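Long-range contacts in xylooligosaccharide oxidase (Myceliophthora thermophila, PDB 5L6G), which oxidises the C1 hydroxyl of xylooligosaccharides and some related sugars to lactones, using a bicovalently bound FAD and passing the electrons to oxygen to give hydrogen peroxide: residues S236-L241 with Q281-Y286; G288-L293 with S309-H314. One frame throughout, in Å; residues are numbered along the deposited sequence.

Interaction 1 (S236-L241 with Q281-Y286); sequences SYEINL and QLQGLY
Gln281 reaches across to Asn240 and Glu238, the three polar side chains sharing one face of an antiparallel strand pair. Its CB lies 3.3 Å from Asn240 OD1. CG sits between the backbone N and the carbonyl carbon (chi1 60°), and from there the extended chain carries the amide alongside Asn240 toward Glu238; CD passes 3.8 Å from Glu238 CG. At the tip NE2 donates twice: to Asn240 OD1, which lies in the plane of the Gln281 amide, at 2.8 Å, and less directly to Glu238 OE1 at 3.2 Å, met from above the carboxylate plane. Gln281 OE1 accepts from Gln283 NE2 on a lone pair at 2.9 Å. Both ends of the amide are thus engaged, and a glutamine suits the place because it donates and accepts at once.

The opposite face is apolar. Here the Tyr237 ring lies across Gly284, whose CA sits over it in a CH-pi contact, 3.7 Å from the ring centroid. A CB at Gly284 would run into Tyr237 CZ with the ring where it stands, so glycine fits this place. Further along, Ile239 CD1 meets Leu282 CD1 at 3.9 Å, the two side chains lying side by side.

Tyr237 and Ile239 exchange backbone bonds with Gly284 and Leu282, the alternating ladder of an antiparallel sheet. Gln283 OE1 in turn accepts from Arg272, a substrate-binding residue, linking this cluster of polar side chains on the large antiparallel sheet to the sugar site.

Interaction 2 (G288-L293 with S309-H314); sequences GNASAL and SSVQEH. With NAG (2-acetamido-2-deoxy-beta-D-glucopyranose), chain G; NAG (2-acetamido-2-deoxy-beta-D-glucopyranose), chain E.
Glu313 turns its CG anti to its carbonyl carbon, beside the backbone N (chi1 -51°), and extends from there over Ala290, while Asn289 holds CG between its backbone N and carbonyl carbon (chi1 56°). Both side chains accept N-H groups of the same first turn of helix 290-304. Asn289 is the N-cap: its OD1 takes the N-H of Ala292 at 3.0 Å, nearly along the C=O axis. Glu313 OE1, from the neighbouring strand, takes the N-H of Ala290 at 3.1 Å, approached from above the carboxylate plane, and its CD rests 3.6 Å from Ala290 CB. The small alanine lets the carboxylate come this close.

Next to these bonds, Val311 CG1 touches Ala290 CB at 3.9 Å and Leu293 CD2 at 4.2 Å, an apolar seam of strand against helix. Replacing Glu313 with an alanine would probably leave the Ala290 N-H without this acceptor and open a gap beside the Ala290 methyl.

Asn289 ND2 is bonded covalently to C1 of an N-acetylglucosamine, while OD1, on the same amide, accepts the capping bond. The Glu313 carboxylate, at the amino end of the helix, is likely to be steadied by the partial positive charge there.

In the fold
From the N terminus, strand 234-240 comes first. After helix 246-261 and strand 269-275 the chain returns in strand 280-286, and interaction 1 closes that loop of 39 residues. Helix 290-304 follows at once, and interaction 2 closes a shorter, mostly helical loop of 15 residues against strand 308-314. The two loops stand in series, neither nested nor crossed. Strand 308-314 pairs on the other side of strand 234-240, so the helix makes a beta-alpha-beta crossover that skips one strand and ends at an edge of the sheet. Leu293 of this helix packs on Tyr237 of the sheet, and Ser236 OG to His314 NE2 is a probable hydrogen bond between the contacts.

Interaction 1 (S236-L241 with Q281-Y286)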
ATOM      1  N   SER A 236      -2.332 -20.328  -8.402  1.00 17.19           N
ATOM      2  CA  SER A 236      -1.478 -20.046  -7.252  1.00 16.45           C
ATOM      3  C   SER A 236      -0.543 -21.218  -7.060  1.00 16.64           C
ATOM      4  O   SER A 236      -0.832 -22.335  -7.479  1.00 17.40           O
ATOM      5  CB  SER A 236      -2.303 -19.778  -5.997  1.00 16.24           C
ATOM      6  OG  SER A 236      -3.078 -20.903  -5.627  1.00 16.46           O
ATOM      7  N   TYR A 237       0.601 -20.959  -6.449  1.00 16.27           N
ATOM      8  CA  TYR A 237       1.587 -22.013  -6.216  1.00 16.53           C
ATOM      9  C   TYR A 237       2.565 -21.566  -5.158  1.00 16.19           C
ATOM     10  O   TYR A 237       2.660 -20.379  -4.845  1.00 15.36           O
ATOM     11  CB  TYR A 237       2.346 -22.333  -7.512  1.00 16.68           C
ATOM     12  CG  TYR A 237       3.109 -21.154  -8.081  1.00 15.89           C
ATOM     13  CD1 TYR A 237       2.464 -20.203  -8.870  1.00 15.81           C
ATOM     14  CD2 TYR A 237       4.473 -20.982  -7.823  1.00 15.50           C
ATOM     15  CE1 TYR A 237       3.154 -19.119  -9.388  1.00 15.37           C
ATOM     16  CE2 TYR A 237       5.171 -19.889  -8.327  1.00 15.11           C
ATOM     17  CZ  TYR A 237       4.515 -18.970  -9.115  1.00 15.09           C
ATOM     18  OH  TYR A 237       5.177 -17.882  -9.621  1.00 14.78           O
ATOM     19  N   GLU A 238       3.313 -22.532  -4.641  1.00 16.81           N
ATOM     20  CA  GLU A 238       4.317 -22.272  -3.643  1.00 16.72           C
ATOM     21  C   GLU A 238       5.585 -23.039  -3.967  1.00 16.96           C
ATOM     22  O   GLU A 238       5.548 -24.093  -4.624  1.00 17.17           O
ATOM     23  CB  GLU A 238       3.775 -22.690  -2.279  1.00 17.51           C
ATOM     24  CG  GLU A 238       2.752 -21.721  -1.750  1.00 17.83           C
ATOM     25  CD  GLU A 238       1.829 -22.274  -0.686  1.00 19.04           C
ATOM     26  OE1 GLU A 238       2.163 -23.280  -0.020  1.00 19.96           O
ATOM     27  OE2 GLU A 238       0.756 -21.645  -0.507  1.00 20.25           O
ATOM     28  N   ILE A 239       6.711 -22.494  -3.524  1.00 16.26           N
ATOM     29  CA  ILE A 239       7.987 -23.195  -3.608  1.00 16.54           C
ATOM     30  C   ILE A 239       8.648 -23.006  -2.276  1.00 16.41           C
ATOM     31  O   ILE A 239       9.081 -21.899  -1.950  1.00 15.24           O
ATOM     32  CB  ILE A 239       8.914 -22.647  -4.712  1.00 16.39           C
ATOM     33  CG1 ILE A 239       8.220 -22.678  -6.079  1.00 16.69           C
ATOM     34  CG2 ILE A 239      10.222 -23.435  -4.728  1.00 16.73           C
ATOM     35  CD1 ILE A 239       8.864 -21.795  -7.129  1.00 16.60           C
ATOM     36  N   ASN A 240       8.721 -24.091  -1.504  1.00 17.30           N
ATOM     37  CA  ASN A 240       9.361 -24.029  -0.206  1.00 17.62           C
ATOM     38  C   ASN A 240      10.867 -23.918  -0.371  1.00 17.57           C
ATOM     39  O   ASN A 240      11.449 -24.577  -1.226  1.00 17.78           O
ATOM     40  CB  ASN A 240       8.996 -25.246   0.647  1.00 18.71           C
ATOM     41  CG  ASN A 240       7.573 -25.180   1.147  1.00 19.12           C
ATOM     42  OD1 ASN A 240       7.101 -24.121   1.546  1.00 19.31           O
ATOM     43  ND2 ASN A 240       6.887 -26.310   1.142  1.00 20.33           N
ATOM     44  N   LEU A 241      11.473 -23.054   0.439  1.00 16.66           N
ATOM     45  CA  LEU A 241      12.889 -22.759   0.328  1.00 16.48           C
ATOM     46  C   LEU A 241      13.592 -23.223   1.586  1.00 16.48           C
ATOM     47  O   LEU A 241      13.109 -22.945   2.682  1.00 16.30           O
ATOM     48  CB  LEU A 241      13.104 -21.261   0.156  1.00 16.13           C
ATOM     49  CG  LEU A 241      12.487 -20.626  -1.081  1.00 16.09           C
ATOM     50  CD1 LEU A 241      12.533 -19.104  -0.963  1.00 15.76           C
ATOM     51  CD2 LEU A 241      13.199 -21.127  -2.322  1.00 17.00           C
ATOM     52  N   GLN A 281       9.032 -19.575   1.831  1.00 13.98           N
ATOM     53  CA  GLN A 281       8.614 -20.113   0.541  1.00 14.36           C
ATOM     54  C   GLN A 281       8.359 -18.977  -0.417  1.00 13.76           C
ATOM     55  O   GLN A 281       8.071 -17.852   0.008  1.00 13.10           O
ATOM     56  CB  GLN A 281       7.349 -20.954   0.700  1.00 14.90           C
ATOM     57  CG  GLN A 281       6.167 -20.185   1.268  1.00 14.97           C
ATOM     58  CD  GLN A 281       4.872 -20.970   1.297  1.00 15.61           C
ATOM     59  OE1 GLN A 281       3.800 -20.382   1.310  1.00 15.75           O
ATOM     60  NE2 GLN A 281       4.960 -22.286   1.299  1.00 16.22           N
ATOM     61  N   LEU A 282       8.497 -19.285  -1.706  1.00 13.53           N
ATOM     62  CA  LEU A 282       7.969 -18.423  -2.720  1.00 13.33           C
ATOM     63  C   LEU A 282       6.494 -18.716  -2.795  1.00 13.59           C
ATOM     64  O   LEU A 282       6.093 -19.873  -2.651  1.00 14.00           O
ATOM     65  CB  LEU A 282       8.635 -18.666  -4.061  1.00 13.58           C
ATOM     66  CG  LEU A 282      10.102 -18.244  -4.113  1.00 13.26           C
ATOM     67  CD1 LEU A 282      10.861 -19.153  -5.060  1.00 13.79           C
ATOM     68  CD2 LEU A 282      10.221 -16.801  -4.524  1.00 12.82           C
ATOM     69  N   GLN A 283       5.715 -17.665  -3.020  1.00 13.19           N
ATOM     70  CA  GLN A 283       4.284 -17.739  -3.247  1.00 13.76           C
ATOM     71  C   GLN A 283       4.041 -16.950  -4.512  1.00 13.34           C
ATOM     72  O   GLN A 283       4.480 -15.804  -4.617  1.00 12.93           O
ATOM     73  CB  GLN A 283       3.501 -17.065  -2.117  1.00 13.96           C
ATOM     74  CG  GLN A 283       3.826 -17.623  -0.752  1.00 14.64           C
ATOM     75  CD  GLN A 283       3.049 -16.925   0.338  1.00 15.33           C
ATOM     76  OE1 GLN A 283       2.863 -15.708   0.309  1.00 15.25           O
ATOM     77  NE2 GLN A 283       2.627 -17.690   1.327  1.00 16.43           N
ATOM     78  N   GLY A 284       3.324 -17.562  -5.447  1.00 13.53           N
ATOM     79  CA  GLY A 284       3.043 -16.937  -6.721  1.00 13.42           C
ATOM     80  C   GLY A 284       1.593 -17.003  -7.123  1.00 13.66           C
ATOM     81  O   GLY A 284       0.801 -17.771  -6.560  1.00 13.72           O
ATOM     82  N   LEU A 285       1.246 -16.142  -8.074  1.00 13.70           N
ATOM     83  CA  LEU A 285       0.010 -16.240  -8.819  1.00 14.34           C
ATOM     84  C   LEU A 285       0.389 -16.072 -10.288  1.00 14.72           C
ATOM     85  O   LEU A 285       0.898 -15.027 -10.706  1.00 14.30           O
ATOM     86  CB  LEU A 285      -0.996 -15.176  -8.387  1.00 14.22           C
ATOM     87  CG  LEU A 285      -2.411 -15.381  -8.933  1.00 14.85           C
ATOM     88  CD1 LEU A 285      -3.045 -16.598  -8.276  1.00 15.43           C
ATOM     89  CD2 LEU A 285      -3.295 -14.166  -8.770  1.00 14.76           C
ATOM     90  N   TYR A 286       0.167 -17.122 -11.062  1.00 15.42           N
ATOM     91  CA  TYR A 286       0.496 -17.109 -12.462  1.00 16.07           C
ATOM     92  C   TYR A 286      -0.778 -16.850 -13.240  1.00 16.64           C
ATOM     93  O   TYR A 286      -1.781 -17.543 -13.047  1.00 17.13           O
ATOM     94  CB  TYR A 286       1.097 -18.453 -12.841  1.00 16.70           C
ATOM     95  CG  TYR A 286       1.561 -18.517 -14.262  1.00 17.32           C
ATOM     96  CD1 TYR A 286       2.770 -17.941 -14.642  1.00 17.01           C
ATOM     97  CD2 TYR A 286       0.786 -19.145 -15.229  1.00 18.24           C
ATOM     98  CE1 TYR A 286       3.195 -17.981 -15.950  1.00 17.75           C
ATOM     99  CE2 TYR A 286       1.202 -19.200 -16.552  1.00 18.97           C
ATOM    100  CZ  TYR A 286       2.409 -18.618 -16.899  1.00 18.62           C
ATOM    101  OH  TYR A 286       2.824 -18.676 -18.187  1.00 19.71           O
TER

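Interaction 2 (G288-L293 with S309-H314)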
ATOM      1  N   GLY A 288      -2.486 -17.621 -15.879  1.00 20.00           N
ATOM      2  CA  GLY A 288      -2.568 -18.682 -16.868  1.00 21.68           C
ATOM      3  C   GLY A 288      -2.876 -19.971 -16.119  1.00 22.75           C
ATOM      4  O   GLY A 288      -3.028 -19.965 -14.898  1.00 21.55           O
ATOM      5  N   ASN A 289      -2.973 -21.073 -16.849  1.00 25.16           N
ATOM      6  CA  ASN A 289      -3.368 -22.344 -16.254  1.00 26.87           C
ATOM      7  C   ASN A 289      -2.152 -23.072 -15.695  1.00 26.17           C
ATOM      8  O   ASN A 289      -1.029 -22.570 -15.794  1.00 25.76           O
ATOM      9  CB  ASN A 289      -4.135 -23.198 -17.274  1.00 29.99           C
ATOM     10  CG  ASN A 289      -3.351 -23.442 -18.543  1.00 33.14           C
ATOM     11  OD1 ASN A 289      -2.132 -23.563 -18.512  1.00 31.85           O
ATOM     12  ND2 ASN A 289      -4.060 -23.530 -19.682  1.00 38.41           N
ATOM     13  N   ALA A 290      -2.369 -24.244 -15.100  1.00 26.03           N
ATOM     14  CA  ALA A 290      -1.313 -24.923 -14.352  1.00 25.19           C
ATOM     15  C   ALA A 290      -0.208 -25.443 -15.253  1.00 25.27           C
ATOM     16  O   ALA A 290       0.960 -25.394 -14.883  1.00 24.36           O
ATOM     17  CB  ALA A 290      -1.889 -26.054 -13.512  1.00 25.89           C
ATOM     18  N   SER A 291      -0.566 -25.951 -16.434  1.00 25.99           N
ATOM     19  CA  SER A 291       0.444 -26.467 -17.368  1.00 26.14           C
ATOM     20  C   SER A 291       1.348 -25.337 -17.862  1.00 25.33           C
ATOM     21  O   SER A 291       2.543 -25.534 -18.044  1.00 24.71           O
ATOM     22  CB  SER A 291      -0.202 -27.206 -18.554  1.00 27.41           C
ATOM     23  OG  SER A 291      -1.298 -26.480 -19.060  1.00 27.65           O
ATOM     24  N   ALA A 292       0.774 -24.149 -18.050  1.00 25.04           N
ATOM     25  CA  ALA A 292       1.545 -22.997 -18.508  1.00 24.72           C
ATOM     26  C   ALA A 292       2.498 -22.536 -17.398  1.00 24.16           C
ATOM     27  O   ALA A 292       3.669 -22.230 -17.656  1.00 23.69           O
ATOM     28  CB  ALA A 292       0.616 -21.876 -18.948  1.00 24.58           C
ATOM     29  N   LEU A 293       2.004 -22.511 -16.163  1.00 24.02           N
ATOM     30  CA  LEU A 293       2.858 -22.212 -15.011  1.00 23.91           C
ATOM     31  C   LEU A 293       4.049 -23.168 -14.917  1.00 25.17           C
ATOM     32  O   LEU A 293       5.196 -22.734 -14.776  1.00 24.13           O
ATOM     33  CB  LEU A 293       2.053 -22.290 -13.707  1.00 23.60           C
ATOM     34  CG  LEU A 293       2.891 -22.377 -12.428  1.00 23.19           C
ATOM     35  CD1 LEU A 293       3.677 -21.090 -12.245  1.00 22.12           C
ATOM     36  CD2 LEU A 293       2.032 -22.674 -11.214  1.00 23.28           C
ATOM     37  N   SER A 309       4.898 -26.734  -5.134  1.00 24.39           N
ATOM     38  CA  SER A 309       3.870 -27.386  -4.322  1.00 24.92           C
ATOM     39  C   SER A 309       2.587 -26.568  -4.345  1.00 24.33           C
ATOM     40  O   SER A 309       2.579 -25.415  -4.805  1.00 23.82           O
ATOM     41  CB  SER A 309       4.354 -27.605  -2.889  1.00 24.92           C
ATOM     42  OG  SER A 309       4.800 -26.396  -2.305  1.00 24.55           O
ATOM     43  N   SER A 310       1.500 -27.186  -3.883  1.00 24.66           N
ATOM     44  CA  SER A 310       0.214 -26.511  -3.735  1.00 24.51           C
ATOM     45  C   SER A 310      -0.186 -25.776  -5.009  1.00 24.05           C
ATOM     46  O   SER A 310      -0.591 -24.617  -4.961  1.00 23.17           O
ATOM     47  CB  SER A 310       0.266 -25.503  -2.576  1.00 23.96           C
ATOM     48  OG  SER A 310       0.505 -26.154  -1.340  1.00 24.79           O
ATOM     49  N   VAL A 311      -0.071 -26.443  -6.148  1.00 23.99           N
ATOM     50  CA  VAL A 311      -0.453 -25.823  -7.407  1.00 23.69           C
ATOM     51  C   VAL A 311      -1.973 -25.899  -7.500  1.00 23.91           C
ATOM     52  O   VAL A 311      -2.539 -26.984  -7.523  1.00 24.52           O
ATOM     53  CB  VAL A 311       0.206 -26.524  -8.595  1.00 24.21           C
ATOM     54  CG1 VAL A 311      -0.309 -25.966  -9.910  1.00 24.63           C
ATOM     55  CG2 VAL A 311       1.720 -26.392  -8.499  1.00 23.72           C
ATOM     56  N   GLN A 312      -2.625 -24.746  -7.541  1.00 23.09           N
ATOM     57  CA  GLN A 312      -4.090 -24.674  -7.557  1.00 23.65           C
ATOM     58  C   GLN A 312      -4.540 -23.709  -8.645  1.00 23.19           C
ATOM     59  O   GLN A 312      -4.168 -22.544  -8.624  1.00 21.48           O
ATOM     60  CB  GLN A 312      -4.616 -24.167  -6.215  1.00 23.95           C
ATOM     61  CG  GLN A 312      -4.492 -25.142  -5.053  1.00 25.14           C
ATOM     62  CD  GLN A 312      -4.698 -24.454  -3.711  1.00 25.63           C
ATOM     63  OE1 GLN A 312      -5.430 -23.474  -3.610  1.00 26.18           O
ATOM     64  NE2 GLN A 312      -4.041 -24.965  -2.679  1.00 26.42           N
ATOM     65  N   GLU A 313      -5.356 -24.195  -9.575  1.00 24.12           N
ATOM     66  CA  GLU A 313      -5.934 -23.340 -10.601  1.00 24.65           C
ATOM     67  C   GLU A 313      -7.235 -22.726 -10.090  1.00 24.36           C
ATOM     68  O   GLU A 313      -8.045 -23.412  -9.472  1.00 24.95           O
ATOM     69  CB  GLU A 313      -6.251 -24.140 -11.855  1.00 26.13           C
ATOM     70  CG  GLU A 313      -5.105 -24.985 -12.365  1.00 27.05           C
ATOM     71  CD  GLU A 313      -5.412 -25.597 -13.711  1.00 28.16           C
ATOM     72  OE1 GLU A 313      -5.380 -24.835 -14.702  1.00 28.01           O
ATOM     73  OE2 GLU A 313      -5.694 -26.822 -13.770  1.00 29.42           O
ATOM     74  N   HIS A 314      -7.460 -21.463 -10.414  1.00 23.36           N
ATOM     75  CA  HIS A 314      -8.595 -20.715  -9.898  1.00 23.41           C
ATOM     76  C   HIS A 314      -9.248 -19.916 -11.011  1.00 23.57           C
ATOM     77  O   HIS A 314      -8.599 -19.590 -11.997  1.00 23.49           O
ATOM     78  CB  HIS A 314      -8.115 -19.691  -8.844  1.00 22.38           C
ATOM     79  CG  HIS A 314      -7.274 -20.272  -7.745  1.00 22.25           C
ATOM     80  ND1 HIS A 314      -7.785 -21.089  -6.758  1.00 22.93           N
ATOM     81  CD2 HIS A 314      -5.956 -20.143  -7.476  1.00 21.72           C
ATOM     82  CE1 HIS A 314      -6.817 -21.447  -5.937  1.00 22.56           C
ATOM     83  NE2 HIS A 314      -5.700 -20.867  -6.337  1.00 21.78           N
TER
HETATM   84  C1  NAG G 508      -3.430 -23.758 -20.968  1.00 33.10           C
HETATM   85  C2  NAG G 508      -4.391 -24.578 -21.840  1.00 39.66           C
HETATM   86  C3  NAG G 508      -3.932 -24.672 -23.291  1.00 42.18           C
HETATM   87  C4  NAG G 508      -3.538 -23.307 -23.829  1.00 43.52           C
HETATM   88  C5  NAG G 508      -2.578 -22.598 -22.876  1.00 42.61           C
HETATM   89  C6  NAG G 508      -2.288 -21.174 -23.334  1.00 43.71           C
HETATM   90  C7  NAG G 508      -5.769 -26.271 -20.731  1.00 42.10           C
HETATM   91  C8  NAG G 508      -5.868 -27.651 -20.144  1.00 41.71           C
HETATM   92  N2  NAG G 508      -4.600 -25.895 -21.254  1.00 38.95           N
HETATM   93  O3  NAG G 508      -4.997 -25.136 -24.087  1.00 45.91           O
HETATM   94  O4  NAG G 508      -2.945 -23.486 -25.096  1.00 46.78           O
HETATM   95  O5  NAG G 508      -3.153 -22.525 -21.592  1.00 35.95           O
HETATM   96  O6  NAG G 508      -1.068 -20.736 -22.771  1.00 47.24           O
HETATM   97  O7  NAG G 508      -6.766 -25.545 -20.719  1.00 46.62           O
HETATM   98  C1  NAG E 506     -11.069 -21.413 -15.075  1.00 42.05           C
HETATM   99  C2  NAG E 506     -11.466 -22.441 -14.011  1.00 49.29           C
HETATM  100  C3  NAG E 506     -12.970 -22.748 -14.021  1.00 51.67           C
HETATM  101  C4  NAG E 506     -13.778 -21.453 -13.971  1.00 51.08           C
HETATM  102  C5  NAG E 506     -13.328 -20.565 -15.125  1.00 48.61           C
HETATM  103  C6  NAG E 506     -14.055 -19.223 -15.138  1.00 49.01           C
HETATM  104  C7  NAG E 506      -9.977 -24.215 -13.184  1.00 53.70           C
HETATM  105  C8  NAG E 506      -9.241 -25.482 -13.515  1.00 54.44           C
HETATM  106  N2  NAG E 506     -10.691 -23.664 -14.172  1.00 51.42           N
HETATM  107  O3  NAG E 506     -13.309 -23.568 -12.920  1.00 52.38           O
HETATM  108  O4  NAG E 506     -15.169 -21.697 -14.050  1.00 55.03           O
HETATM  109  O5  NAG E 506     -11.950 -20.308 -14.972  1.00 45.21           O
HETATM  110  O6  NAG E 506     -13.368 -18.323 -15.986  1.00 45.77           O
HETATM  111  O7  NAG E 506      -9.897 -23.743 -12.048  1.00 55.07           O